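PDB 4MR0: plasmin and fibronectin-binding protein A from Streptococcus pneumoniae, which acts as a fibronectin-dependent surface adhesin and invasin, binding human fibronectin, plasmin, plasminogen and serum albumin. Local coordinates for residues Gly148-Phe153 / His169-Leu174; Val164-His169 / Glu212-Ser217; Glu479-Glu484 / Gly505-Asp510; Lys528-Ile533 / Asp548-Ile553. All blocks are in the same frame, centred on the assembly; numbering follows the deposited sequence.

Interaction 1. Residues Gly148-Phe153 / His169-Leu174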
loop_
_atom_site.group_PDB
_atom_site.type_symbol
_atom_site.label_atom_id
_atom_site.label_comp_id
_atom_site.label_asym_id
_atom_site.label_seq_id
_atom_site.Cartn_x
_atom_site.Cartn_y
_atom_site.Cartn_z
ATOM N N GLY A 148 -30.809 5.106 13.507
ATOM C CA GLY A 148 -29.578 4.896 14.255
ATOM C C GLY A 148 -28.331 5.196 13.442
ATOM O O GLY A 148 -27.222 4.798 13.806
ATOM N N GLY A 149 -28.511 5.910 12.336
ATOM C CA GLY A 149 -27.390 6.244 11.479
ATOM C C GLY A 149 -27.082 5.113 10.518
ATOM O O GLY A 149 -26.104 5.172 9.771
ATOM N N ASN A 150 -27.928 4.085 10.530
ATOM C CA ASN A 150 -27.747 2.923 9.667
ATOM C C ASN A 150 -28.457 3.032 8.323
ATOM O O ASN A 150 -29.651 3.341 8.256
ATOM C CB ASN A 150 -28.216 1.660 10.390
ATOM C CG ASN A 150 -27.395 1.366 11.629
ATOM O OD1 ASN A 150 -26.209 1.060 11.539
ATOM N ND2 ASN A 150 -28.019 1.467 12.796
ATOM N N VAL A 151 -27.700 2.772 7.260
ATOM C CA VAL A 151 -28.199 2.811 5.888
ATOM C C VAL A 151 -27.967 1.437 5.258
ATOM O O VAL A 151 -26.885 0.864 5.390
ATOM C CB VAL A 151 -27.462 3.891 5.060
ATOM C CG1 VAL A 151 -27.918 3.845 3.606
ATOM C CG2 VAL A 151 -27.734 5.271 5.649
ATOM N N TYR A 152 -28.979 0.903 4.578
ATOM C CA TYR A 152 -28.846 -0.414 3.961
ATOM C C TYR A 152 -29.007 -0.400 2.444
ATOM O O TYR A 152 -29.769 0.397 1.896
ATOM C CB TYR A 152 -29.867 -1.377 4.571
ATOM C CG TYR A 152 -29.773 -2.787 4.032
ATOM C CD1 TYR A 152 -28.672 -3.595 4.323
ATOM C CD2 TYR A 152 -30.780 -3.310 3.217
ATOM C CE1 TYR A 152 -28.574 -4.891 3.814
ATOM C CE2 TYR A 152 -30.692 -4.605 2.700
ATOM C CZ TYR A 152 -29.588 -5.387 3.002
ATOM O OH TYR A 152 -29.494 -6.659 2.480
ATOM N N PHE A 153 -28.278 -1.290 1.777
ATOM C CA PHE A 153 -28.324 -1.417 0.327
ATOM C C PHE A 153 -28.765 -2.826 -0.068
ATOM O O PHE A 153 -28.014 -3.788 0.108
ATOM C CB PHE A 153 -26.946 -1.168 -0.307
ATOM C CG PHE A 153 -26.485 0.266 -0.262
ATOM C CD1 PHE A 153 -26.056 0.842 0.931
ATOM C CD2 PHE A 153 -26.442 1.025 -1.427
ATOM C CE1 PHE A 153 -25.585 2.159 0.964
ATOM C CE2 PHE A 153 -25.973 2.344 -1.410
ATOM C CZ PHE A 153 -25.544 2.909 -0.216
ATOM N N HIS A 169 -21.090 9.620 11.983
ATOM C CA HIS A 169 -22.056 8.738 12.622
ATOM C C HIS A 169 -23.016 8.026 11.668
ATOM O O HIS A 169 -24.179 7.795 12.005
ATOM C CB HIS A 169 -22.832 9.521 13.686
ATOM C CG HIS A 169 -21.949 10.192 14.694
ATOM N ND1 HIS A 169 -21.130 9.487 15.550
ATOM C CD2 HIS A 169 -21.712 11.502 14.942
ATOM C CE1 HIS A 169 -20.425 10.334 16.280
ATOM N NE2 HIS A 169 -20.758 11.563 15.929
ATOM N N THR A 170 -22.533 7.685 10.475
ATOM C CA THR A 170 -23.360 6.959 9.519
ATOM C C THR A 170 -22.705 5.600 9.308
ATOM O O THR A 170 -21.477 5.486 9.320
ATOM C CB THR A 170 -23.488 7.696 8.163
ATOM O OG1 THR A 170 -22.195 7.863 7.573
ATOM C CG2 THR A 170 -24.138 9.058 8.358
ATOM N N HIS A 171 -23.524 4.570 9.128
ATOM C CA HIS A 171 -23.013 3.217 8.949
ATOM C C HIS A 171 -23.736 2.513 7.810
ATOM O O HIS A 171 -24.909 2.159 7.928
ATOM C CB HIS A 171 -23.175 2.441 10.257
ATOM C CG HIS A 171 -22.702 3.204 11.454
ATOM N ND1 HIS A 171 -23.542 4.001 12.204
ATOM C CD2 HIS A 171 -21.460 3.379 11.964
ATOM C CE1 HIS A 171 -22.835 4.638 13.123
ATOM N NE2 HIS A 171 -21.570 4.278 12.997
ATOM N N LEU A 172 -23.022 2.325 6.703
ATOM C CA LEU A 172 -23.580 1.689 5.523
ATOM C C LEU A 172 -23.295 0.196 5.492
ATOM O O LEU A 172 -22.175 -0.246 5.757
ATOM C CB LEU A 172 -23.025 2.349 4.253
ATOM C CG LEU A 172 -23.600 3.712 3.848
ATOM C CD1 LEU A 172 -23.499 4.683 5.013
ATOM C CD2 LEU A 172 -22.853 4.251 2.631
ATOM N N GLU A 173 -24.334 -0.571 5.177
ATOM C CA GLU A 173 -24.237 -2.020 5.077
ATOM C C GLU A 173 -24.834 -2.387 3.724
ATOM O O GLU A 173 -25.968 -2.009 3.417
ATOM C CB GLU A 173 -25.048 -2.691 6.186
ATOM C CG GLU A 173 -24.867 -4.202 6.254
ATOM C CD GLU A 173 -25.895 -4.883 7.148
ATOM O OE1 GLU A 173 -26.487 -4.200 8.012
ATOM O OE2 GLU A 173 -26.105 -6.108 6.989
ATOM N N LEU A 174 -24.068 -3.103 2.908
ATOM C CA LEU A 174 -24.553 -3.496 1.597
ATOM C C LEU A 174 -24.699 -4.996 1.489
ATOM O O LEU A 174 -23.882 -5.751 2.012
ATOM C CB LEU A 174 -23.611 -3.008 0.491
ATOM C CG LEU A 174 -23.417 -1.488 0.403
ATOM C CD1 LEU A 174 -22.381 -1.037 1.435
ATOM C CD2 LEU A 174 -22.965 -1.118 -1.008
HETATM O O HOH W 1 -25.378 -0.361 9.515
#
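Phe153 and Leu174 pack side by side on two neighbouring parallel strands, 150-153 and 170-174, near the N-terminal end of a right-handed parallel beta-helix of the pectate lyase-like type. The strand axes run 4.7 Å apart and 19° from parallel. Backbone hydrogen bonds alternate between the strands: His171 N to Gly149 O, Val151 N to His171 O, Glu173 N to Val151 O and Phe153 N to Glu173 O.

On the face carrying Val151, Phe153, Leu172 and Leu174, all four residues are buried. Phe153 CG stands anti to its carbonyl carbon (chi1 -71°), as does Leu174 CG, and on this shared face the two side chains lie alongside each other, pointing the same way. Leu174 CD2 sits over one face of the phenyl ring, 4.2 Å from its centroid but offset toward the rim, a CH-pi contact. Leu172 approaches the same ring obliquely, its CD2 lying 3.8 Å from Phe153 CE1, while its CD1 reaches Val151 CB at 4.0 Å. Helix 132-143 covers this face, with Ala138 and Ala142 on Val151 and Ile135 on Phe153.

The other face carries Asn150, Tyr152, His171 and Glu173. Here Asn150 OD1 comes within 3.6 Å of His171 CB, with amide and imidazole planes 43° apart. Tyr152 CG is anti to its backbone N, and ring atom CD1 lies 3.3 Å from Glu173 O, the carbonyl that also accepts Phe153 N. One water fastens the amide to the neighbouring strand, donating to Asn150 OD1 at 2.6 Å and to His171 O at 3.0 Å.

Interaction 2. Residues Val164-His169 / Glu212-Ser217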
loop_
_atom_site.group_PDB
_atom_site.type_symbol
_atom_site.label_atom_id
_atom_site.label_comp_id
_atom_site.label_asym_id
_atom_site.label_seq_id
_atom_site.Cartn_x
_atom_site.Cartn_y
_atom_site.Cartn_z
ATOM N N VAL A 164 -20.434 10.731 -3.750
ATOM C CA VAL A 164 -21.304 10.549 -2.594
ATOM C C VAL A 164 -20.475 10.972 -1.381
ATOM O O VAL A 164 -19.295 10.624 -1.279
ATOM C CB VAL A 164 -21.708 9.065 -2.431
ATOM C CG1 VAL A 164 -22.508 8.877 -1.145
ATOM C CG2 VAL A 164 -22.513 8.610 -3.646
ATOM N N PHE A 165 -21.081 11.718 -0.466
ATOM C CA PHE A 165 -20.359 12.185 0.705
ATOM C C PHE A 165 -20.785 11.503 1.992
ATOM O O PHE A 165 -21.941 11.598 2.409
ATOM C CB PHE A 165 -20.525 13.700 0.822
ATOM C CG PHE A 165 -20.118 14.429 -0.421
ATOM C CD1 PHE A 165 -18.776 14.532 -0.770
ATOM C CD2 PHE A 165 -21.081 14.957 -1.282
ATOM C CE1 PHE A 165 -18.395 15.137 -1.964
ATOM C CE2 PHE A 165 -20.710 15.566 -2.482
ATOM C CZ PHE A 165 -19.362 15.658 -2.821
ATOM N N LEU A 166 -19.842 10.799 2.609
ATOM C CA LEU A 166 -20.103 10.110 3.858
ATOM C C LEU A 166 -20.186 11.182 4.933
ATOM O O LEU A 166 -19.564 12.239 4.806
ATOM C CB LEU A 166 -18.965 9.135 4.166
ATOM C CG LEU A 166 -18.746 8.072 3.080
ATOM C CD1 LEU A 166 -17.525 7.232 3.424
ATOM C CD2 LEU A 166 -19.993 7.195 2.950
ATOM N N LYS A 167 -20.965 10.926 5.977
ATOM C CA LYS A 167 -21.113 11.903 7.049
ATOM C C LYS A 167 -20.823 11.222 8.369
ATOM O O LYS A 167 -20.842 9.993 8.461
ATOM C CB LYS A 167 -22.535 12.470 7.070
ATOM C CG LYS A 167 -23.005 13.103 5.761
ATOM C CD LYS A 167 -22.295 14.412 5.471
ATOM C CE LYS A 167 -22.865 15.091 4.230
ATOM N NZ LYS A 167 -24.292 15.487 4.413
ATOM N N SER A 168 -20.549 12.025 9.391
ATOM C CA SER A 168 -20.266 11.496 10.715
ATOM C C SER A 168 -21.432 10.687 11.271
ATOM O O SER A 168 -22.602 11.025 11.058
ATOM C CB SER A 168 -19.947 12.633 11.690
ATOM O OG SER A 168 -18.674 13.194 11.423
ATOM N N HIS A 169 -21.090 9.620 11.983
ATOM C CA HIS A 169 -22.056 8.738 12.622
ATOM C C HIS A 169 -23.016 8.026 11.668
ATOM O O HIS A 169 -24.179 7.795 12.005
ATOM C CB HIS A 169 -22.832 9.521 13.686
ATOM C CG HIS A 169 -21.949 10.192 14.694
ATOM N ND1 HIS A 169 -21.130 9.487 15.550
ATOM C CD2 HIS A 169 -21.712 11.502 14.942
ATOM C CE1 HIS A 169 -20.425 10.334 16.280
ATOM N NE2 HIS A 169 -20.758 11.563 15.929
ATOM N N GLU A 212 -16.167 11.738 11.859
ATOM C CA GLU A 212 -15.835 10.571 12.656
ATOM C C GLU A 212 -16.967 9.563 12.764
ATOM O O GLU A 212 -18.126 9.859 12.456
ATOM C CB GLU A 212 -15.429 11.010 14.065
ATOM C CG GLU A 212 -16.585 11.527 14.903
ATOM C CD GLU A 212 -16.146 11.987 16.281
ATOM O OE1 GLU A 212 -15.753 13.166 16.426
ATOM O OE2 GLU A 212 -16.181 11.163 17.223
ATOM N N ASP A 213 -16.600 8.364 13.206
ATOM C CA ASP A 213 -17.547 7.281 13.412
ATOM C C ASP A 213 -18.312 6.950 12.134
ATOM O O ASP A 213 -19.533 7.110 12.058
ATOM C CB ASP A 213 -18.504 7.671 14.541
ATOM C CG ASP A 213 -19.417 6.540 14.948
ATOM O OD1 ASP A 213 -18.976 5.365 14.898
ATOM O OD2 ASP A 213 -20.570 6.833 15.331
ATOM N N ILE A 214 -17.575 6.498 11.127
ATOM C CA ILE A 214 -18.162 6.136 9.843
ATOM C C ILE A 214 -17.789 4.689 9.537
ATOM O O ILE A 214 -16.634 4.300 9.700
ATOM C CB ILE A 214 -17.610 7.033 8.706
ATOM C CG1 ILE A 214 -17.958 8.498 8.982
ATOM C CG2 ILE A 214 -18.194 6.606 7.368
ATOM C CD1 ILE A 214 -17.243 9.482 8.078
ATOM N N SER A 215 -18.761 3.887 9.113
ATOM C CA SER A 215 -18.467 2.504 8.773
ATOM C C SER A 215 -19.132 2.152 7.449
ATOM O O SER A 215 -20.184 2.695 7.099
ATOM C CB SER A 215 -18.930 1.545 9.883
ATOM O OG SER A 215 -20.334 1.580 10.069
ATOM N N TYR A 216 -18.476 1.270 6.703
ATOM C CA TYR A 216 -18.955 0.812 5.406
ATOM C C TYR A 216 -18.660 -0.686 5.334
ATOM O O TYR A 216 -17.511 -1.095 5.476
ATOM C CB TYR A 216 -18.212 1.561 4.299
ATOM C CG TYR A 216 -18.727 1.310 2.902
ATOM C CD1 TYR A 216 -18.447 0.116 2.237
ATOM C CD2 TYR A 216 -19.491 2.272 2.238
ATOM C CE1 TYR A 216 -18.911 -0.114 0.941
ATOM C CE2 TYR A 216 -19.962 2.050 0.945
ATOM C CZ TYR A 216 -19.668 0.859 0.305
ATOM O OH TYR A 216 -20.136 0.630 -0.968
ATOM N N SER A 217 -19.685 -1.505 5.109
ATOM C CA SER A 217 -19.470 -2.946 5.069
ATOM C C SER A 217 -20.285 -3.670 4.006
ATOM O O SER A 217 -21.453 -3.356 3.790
ATOM C CB SER A 217 -19.821 -3.564 6.429
ATOM O OG SER A 217 -19.466 -2.707 7.501
#
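His169 and Asp213 form the hydrogen bond between two side chains in this contact, ND1 donating to OD2 over 2.7 Å at an N-H...O angle of 161°. The carboxylate oxygen lies at the imidazole edge, near the ring plane, and accepts the N-H on its anti lone pair. Ring and carboxylate planes are nonetheless turned 65° apart, and the two side chains cross at about a right angle. Asp213 CG, anti to the backbone N (chi1 -173°), carries the carboxylate toward the imidazole. The second oxygen, Asp213 OD1, takes a weak hydrogen bond from His171 NE2, so one carboxylate links two histidines.

Two further bonds involve the backbone of Glu212. Its N donates to Ser168 OG at 2.9 Å, and its O accepts His169 N at 3.0 Å. A side-chain oxygen is thus the acceptor at a point where segment 164-169 is no longer strand. This places the contact at a turn of the parallel beta-helix: strand 164-165 has ended, the chain bends through Leu166-His169 into strand 170-174, and the bend rests against the beginning of strand 211-217, itself paired with 170-174.

Van der Waals contacts make up the rest. Ile214 CG1 approaches Lys167 O at 3.3 Å, and in apolar packing its CG2 meets Leu166 CD1 at 4.0 Å, the two side chains crossing at a slant. Leu166 and Ile214 are both buried; Phe194, Phe246 and Leu172 also pack on Leu166. Lys167 turns its CB away from strand 211-217, and its NZ forms a salt bridge with Asp140 of helix 132-143.

Interaction 3. Residues Glu479-Glu484 / Gly505-Asp510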
loop_
_atom_site.group_PDB
_atom_site.type_symbol
_atom_site.label_atom_id
_atom_site.label_comp_id
_atom_site.label_asym_id
_atom_site.label_seq_id
_atom_site.Cartn_x
_atom_site.Cartn_y
_atom_site.Cartn_z
ATOM N N GLU A 479 18.355 -12.328 -10.164
ATOM C CA GLU A 479 19.197 -11.184 -10.483
ATOM C C GLU A 479 19.535 -10.234 -9.335
ATOM O O GLU A 479 20.168 -9.202 -9.555
ATOM C CB GLU A 479 18.555 -10.394 -11.619
ATOM C CG GLU A 479 18.475 -11.170 -12.914
ATOM C CD GLU A 479 17.540 -10.530 -13.917
ATOM O OE1 GLU A 479 17.615 -9.295 -14.102
ATOM O OE2 GLU A 479 16.735 -11.266 -14.525
ATOM N N GLN A 480 19.106 -10.559 -8.119
ATOM C CA GLN A 480 19.413 -9.706 -6.974
ATOM C C GLN A 480 19.185 -10.455 -5.665
ATOM O O GLN A 480 18.612 -11.547 -5.656
ATOM C CB GLN A 480 18.576 -8.416 -7.002
ATOM C CG GLN A 480 17.094 -8.604 -6.752
ATOM C CD GLN A 480 16.415 -9.355 -7.868
ATOM O OE1 GLN A 480 15.871 -10.437 -7.658
ATOM N NE2 GLN A 480 16.446 -8.787 -9.071
ATOM N N PRO A 481 19.635 -9.875 -4.542
ATOM C CA PRO A 481 19.490 -10.483 -3.212
ATOM C C PRO A 481 18.040 -10.659 -2.771
ATOM O O PRO A 481 17.131 -10.021 -3.308
ATOM C CB PRO A 481 20.241 -9.511 -2.302
ATOM C CG PRO A 481 21.210 -8.826 -3.228
ATOM C CD PRO A 481 20.369 -8.603 -4.448
ATOM N N ASN A 482 17.834 -11.529 -1.785
ATOM C CA ASN A 482 16.500 -11.777 -1.255
ATOM C C ASN A 482 16.143 -10.675 -0.261
ATOM O O ASN A 482 15.006 -10.204 -0.223
ATOM C CB ASN A 482 16.443 -13.142 -0.566
ATOM C CG ASN A 482 16.356 -14.295 -1.553
ATOM O OD1 ASN A 482 17.223 -15.176 -1.583
ATOM N ND2 ASN A 482 15.304 -14.299 -2.365
ATOM N N ILE A 483 17.125 -10.257 0.530
ATOM C CA ILE A 483 16.917 -9.211 1.525
ATOM C C ILE A 483 18.029 -8.170 1.454
ATOM O O ILE A 483 19.206 -8.487 1.656
ATOM C CB ILE A 483 16.888 -9.801 2.952
ATOM C CG1 ILE A 483 15.749 -10.817 3.066
ATOM C CG2 ILE A 483 16.735 -8.675 3.986
ATOM C CD1 ILE A 483 15.694 -11.531 4.400
ATOM N N GLU A 484 17.646 -6.928 1.171
ATOM C CA GLU A 484 18.595 -5.832 1.072
ATOM C C GLU A 484 18.347 -4.765 2.129
ATOM O O GLU A 484 17.229 -4.273 2.288
ATOM C CB GLU A 484 18.530 -5.178 -0.313
ATOM C CG GLU A 484 19.118 -3.769 -0.334
ATOM C CD GLU A 484 19.006 -3.090 -1.684
ATOM O OE1 GLU A 484 17.930 -3.184 -2.317
ATOM O OE2 GLU A 484 19.993 -2.449 -2.106
ATOM N N GLY A 505 21.606 -14.158 0.004
ATOM C CA GLY A 505 20.546 -14.200 0.988
ATOM C C GLY A 505 20.286 -12.806 1.519
ATOM O O GLY A 505 19.338 -12.134 1.107
ATOM N N ILE A 506 21.147 -12.366 2.430
ATOM C CA ILE A 506 21.027 -11.049 3.036
ATOM C C ILE A 506 22.211 -10.156 2.686
ATOM O O ILE A 506 23.367 -10.580 2.752
ATOM C CB ILE A 506 20.944 -11.152 4.576
ATOM C CG1 ILE A 506 19.683 -11.919 4.975
ATOM C CG2 ILE A 506 20.958 -9.758 5.202
ATOM C CD1 ILE A 506 19.689 -12.399 6.418
ATOM N N VAL A 507 21.914 -8.917 2.311
ATOM C CA VAL A 507 22.953 -7.953 1.996
ATOM C C VAL A 507 22.754 -6.734 2.880
ATOM O O VAL A 507 21.690 -6.115 2.864
ATOM C CB VAL A 507 22.903 -7.489 0.517
ATOM C CG1 VAL A 507 23.935 -6.388 0.294
ATOM C CG2 VAL A 507 23.173 -8.663 -0.417
ATOM N N ILE A 508 23.769 -6.415 3.675
ATOM C CA ILE A 508 23.727 -5.253 4.551
ATOM C C ILE A 508 24.853 -4.362 4.049
ATOM O O ILE A 508 26.033 -4.708 4.156
ATOM C CB ILE A 508 23.948 -5.648 6.020
ATOM C CG1 ILE A 508 22.753 -6.474 6.499
ATOM C CG2 ILE A 508 24.111 -4.403 6.885
ATOM C CD1 ILE A 508 22.880 -6.963 7.930
ATOM N N GLU A 509 24.473 -3.218 3.493
ATOM C CA GLU A 509 25.429 -2.298 2.902
ATOM C C GLU A 509 25.413 -0.886 3.459
ATOM O O GLU A 509 24.368 -0.245 3.518
ATOM C CB GLU A 509 25.179 -2.245 1.393
ATOM C CG GLU A 509 26.096 -1.319 0.621
ATOM C CD GLU A 509 25.785 -1.318 -0.870
ATOM O OE1 GLU A 509 25.087 -2.248 -1.339
ATOM O OE2 GLU A 509 26.251 -0.394 -1.570
ATOM N N ASP A 510 26.589 -0.405 3.854
ATOM C CA ASP A 510 26.742 0.955 4.372
ATOM C C ASP A 510 25.917 1.311 5.598
ATOM O O ASP A 510 25.601 2.481 5.812
ATOM C CB ASP A 510 26.432 1.964 3.266
ATOM C CG ASP A 510 27.570 2.115 2.284
ATOM O OD1 ASP A 510 28.593 2.728 2.660
ATOM O OD2 ASP A 510 27.445 1.617 1.142
#
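Ile483 and Ile506 share one conformation, CG1 anti to the carbonyl carbon (chi1 -60° and -63°), and the two side chains lie alongside each other, pointing the same way, with Ile506 CG1 4.0 Å from both CB and CD1 of Ile483. Val507 has CG2 anti to its carbonyl carbon, and that methyl meets Pro481 CG at 3.4 Å, tighter than usual for two carbons.

The backbones pair in parallel register, Ile483 with Ile506 and Glu484 with Val507. Gly505 O accepts Ile483 N at 3.0 Å and, weakly, Asn482 N at 3.3 Å; Val507 N then donates to Ile483 O at 2.8 Å. The strands belong to successive PbH1 repeats, residues 461-487 and 489-510, and the bridged isoleucines Ile483 and Ile506 lie one above the other on adjacent coils of the parallel beta-helix. Ile499 packs against both, inside the coil.

On the face of Glu484 and Val507 the character changes. Glu484 OE1 forms salt bridges with Lys446 and Arg449, and its OE2 stays 5.2 Å from Glu509 OE1. The two basic partners would probably offset the repulsion between these like charges, while buried isoleucines line the opposite face.

Interaction 4. Residues Lys528-Ile533 / Asp548-Ile553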
loop_
_atom_site.group_PDB
_atom_site.type_symbol
_atom_site.label_atom_id
_atom_site.label_comp_id
_atom_site.label_asym_id
_atom_site.label_seq_id
_atom_site.Cartn_x
_atom_site.Cartn_y
_atom_site.Cartn_z
ATOM N N LYS A 528 26.518 -15.778 -1.795
ATOM C CA LYS A 528 26.833 -15.520 -0.393
ATOM C C LYS A 528 25.575 -15.395 0.453
ATOM O O LYS A 528 24.673 -14.620 0.128
ATOM C CB LYS A 528 27.657 -14.238 -0.242
ATOM C CG LYS A 528 29.137 -14.477 0.032
ATOM C CD LYS A 528 29.803 -13.248 0.647
ATOM C CE LYS A 528 29.760 -12.056 -0.297
ATOM N NZ LYS A 528 30.375 -10.837 0.309
ATOM N N TYR A 529 25.522 -16.159 1.540
ATOM C CA TYR A 529 24.377 -16.128 2.442
ATOM C C TYR A 529 24.213 -14.730 3.037
ATOM O O TYR A 529 23.121 -14.160 3.027
ATOM C CB TYR A 529 24.567 -17.127 3.591
ATOM C CG TYR A 529 24.535 -18.592 3.205
ATOM C CD1 TYR A 529 24.291 -18.994 1.892
ATOM C CD2 TYR A 529 24.728 -19.581 4.171
ATOM C CE1 TYR A 529 24.237 -20.350 1.552
ATOM C CE2 TYR A 529 24.676 -20.932 3.846
ATOM C CZ TYR A 529 24.428 -21.311 2.539
ATOM O OH TYR A 529 24.348 -22.648 2.227
ATOM N N ILE A 530 25.311 -14.193 3.558
ATOM C CA ILE A 530 25.314 -12.876 4.184
ATOM C C ILE A 530 26.462 -12.019 3.662
ATOM O O ILE A 530 27.613 -12.453 3.632
ATOM C CB ILE A 530 25.471 -12.998 5.719
ATOM C CG1 ILE A 530 24.382 -13.910 6.285
ATOM C CG2 ILE A 530 25.408 -11.618 6.366
ATOM C CD1 ILE A 530 24.584 -14.274 7.744
ATOM N N SER A 531 26.138 -10.800 3.247
ATOM C CA SER A 531 27.132 -9.857 2.750
ATOM C C SER A 531 27.066 -8.603 3.617
ATOM O O SER A 531 26.059 -7.896 3.620
ATOM C CB SER A 531 26.842 -9.486 1.294
ATOM O OG SER A 531 26.835 -10.632 0.466
ATOM N N PHE A 532 28.136 -8.344 4.360
ATOM C CA PHE A 532 28.218 -7.179 5.238
ATOM C C PHE A 532 29.244 -6.257 4.586
ATOM O O PHE A 532 30.454 -6.433 4.749
ATOM C CB PHE A 532 28.665 -7.627 6.633
ATOM C CG PHE A 532 28.592 -6.555 7.682
ATOM C CD1 PHE A 532 27.704 -5.491 7.561
ATOM C CD2 PHE A 532 29.380 -6.643 8.826
ATOM C CE1 PHE A 532 27.601 -4.529 8.565
ATOM C CE2 PHE A 532 29.284 -5.686 9.839
ATOM C CZ PHE A 532 28.392 -4.626 9.707
ATOM N N ILE A 533 28.737 -5.271 3.855
ATOM C CA ILE A 533 29.564 -4.340 3.095
ATOM C C ILE A 533 29.576 -2.878 3.528
ATOM O O ILE A 533 28.563 -2.332 3.956
ATOM C CB ILE A 533 29.126 -4.363 1.621
ATOM C CG1 ILE A 533 29.296 -5.770 1.049
ATOM C CG2 ILE A 533 29.909 -3.346 0.829
ATOM C CD1 ILE A 533 28.564 -5.975 -0.259
ATOM N N ASP A 548 31.779 -15.948 4.802
ATOM C CA ASP A 548 31.072 -16.897 3.938
ATOM C C ASP A 548 30.281 -17.875 4.808
ATOM O O ASP A 548 30.605 -18.082 5.979
ATOM C CB ASP A 548 32.060 -17.662 3.073
ATOM N N GLY A 549 29.247 -18.477 4.226
ATOM C CA GLY A 549 28.415 -19.414 4.960
ATOM C C GLY A 549 27.508 -18.670 5.922
ATOM O O GLY A 549 27.369 -17.447 5.840
ATOM N N ASN A 550 26.893 -19.407 6.839
ATOM C CA ASN A 550 25.998 -18.813 7.815
ATOM C C ASN A 550 26.795 -18.374 9.042
ATOM O O ASN A 550 27.660 -19.102 9.532
ATOM C CB ASN A 550 24.938 -19.830 8.232
ATOM C CG ASN A 550 23.736 -19.187 8.897
ATOM O OD1 ASN A 550 23.817 -18.067 9.409
ATOM N ND2 ASN A 550 22.612 -19.899 8.899
ATOM N N PHE A 551 26.511 -17.172 9.524
ATOM C CA PHE A 551 27.179 -16.645 10.707
ATOM C C PHE A 551 26.343 -15.530 11.301
ATOM O O PHE A 551 25.323 -15.141 10.733
ATOM C CB PHE A 551 28.582 -16.114 10.377
ATOM C CG PHE A 551 28.605 -15.037 9.327
ATOM C CD1 PHE A 551 28.569 -15.363 7.974
ATOM C CD2 PHE A 551 28.682 -13.692 9.691
ATOM C CE1 PHE A 551 28.607 -14.367 6.998
ATOM C CE2 PHE A 551 28.720 -12.689 8.725
ATOM C CZ PHE A 551 28.685 -13.026 7.375
ATOM N N ASN A 552 26.770 -15.024 12.451
ATOM C CA ASN A 552 26.046 -13.952 13.097
ATOM C C ASN A 552 26.901 -12.706 13.197
ATOM O O ASN A 552 28.128 -12.763 13.114
ATOM C CB ASN A 552 25.585 -14.371 14.496
ATOM C CG ASN A 552 24.630 -15.550 14.469
ATOM O OD1 ASN A 552 23.848 -15.712 13.528
ATOM N ND2 ASN A 552 24.675 -16.373 15.517
ATOM N N ILE A 553 26.233 -11.574 13.352
ATOM C CA ILE A 553 26.910 -10.301 13.493
ATOM C C ILE A 553 26.346 -9.666 14.744
ATOM O O ILE A 553 25.138 -9.702 14.973
ATOM C CB ILE A 553 26.623 -9.362 12.312
ATOM C CG1 ILE A 553 27.084 -10.012 11.005
ATOM C CG2 ILE A 553 27.318 -8.023 12.540
ATOM C CD1 ILE A 553 26.689 -9.232 9.766
HETATM O O HOH W 2 27.776 -15.569 3.888
#
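Water 2 is gripped by two backbone groups, one from each segment: it donates to Gly549 O at 2.7 Å and accepts from Ile530 N at 2.8 Å. The axes of strands 530-533 and 551-553, 9.3 Å apart at their closest and 32° from parallel, are too distant for strand pairing, and the main chains are joined here through this water.

Side chains fill the interval. Ile530 CD1 is placed over the centre of the Phe551 ring, 4.1 Å from the centroid and 11° off the normal, a well-centred CH-pi contact. At the far end of the ring, Phe551 CZ touches Ile530 CB at 3.6 Å. A second CH-pi contact sets Ile553 CD1 over a face of Phe532, 4.2 Å from the centroid but 27° off its normal. Near the water, Tyr529 CD2 rests against the peptide joining Gly549 to Asn550, 3.4 Å from Asn550 N.

The segment leading into the antiparallel pair 551-556 and 559-564 packs here against strand 530-535, near the C-terminal end of the beta-helix. Asn550 is tied to strand 515-523 through ND2, bonded to Asn520 O, and Phe522 of that strand stacks on Tyr529. The contact is thus carried mainly by aliphatic groups on aromatic faces, consistent with covering the end of the apolar interior, and one water joins the two main chains.

Overall arrangement
The four contacts fall into two pairs near the two ends of an elongated parallel beta-helix. Interactions 1 and 2, with centres 8 Å apart, share His169 and alternate along the chain; strands 170-174 and 211-217 are neighbours, probably joined by backbone hydrogen bonds from Leu172 and Leu174 to Ser217. Interactions 3 and 4 lie 10 Å apart, linked through strands 506-509 and 530-535, which pair through Ile506 with Tyr529 and Ile508 with Ser531. Between the pairs the centres stand 44 to 56 Å apart, on opposite sides of the chain's centre. Sequence order thus follows the helix axis, each coil packing on the next, giving this beta-helical part of the adhesin an elongated shape.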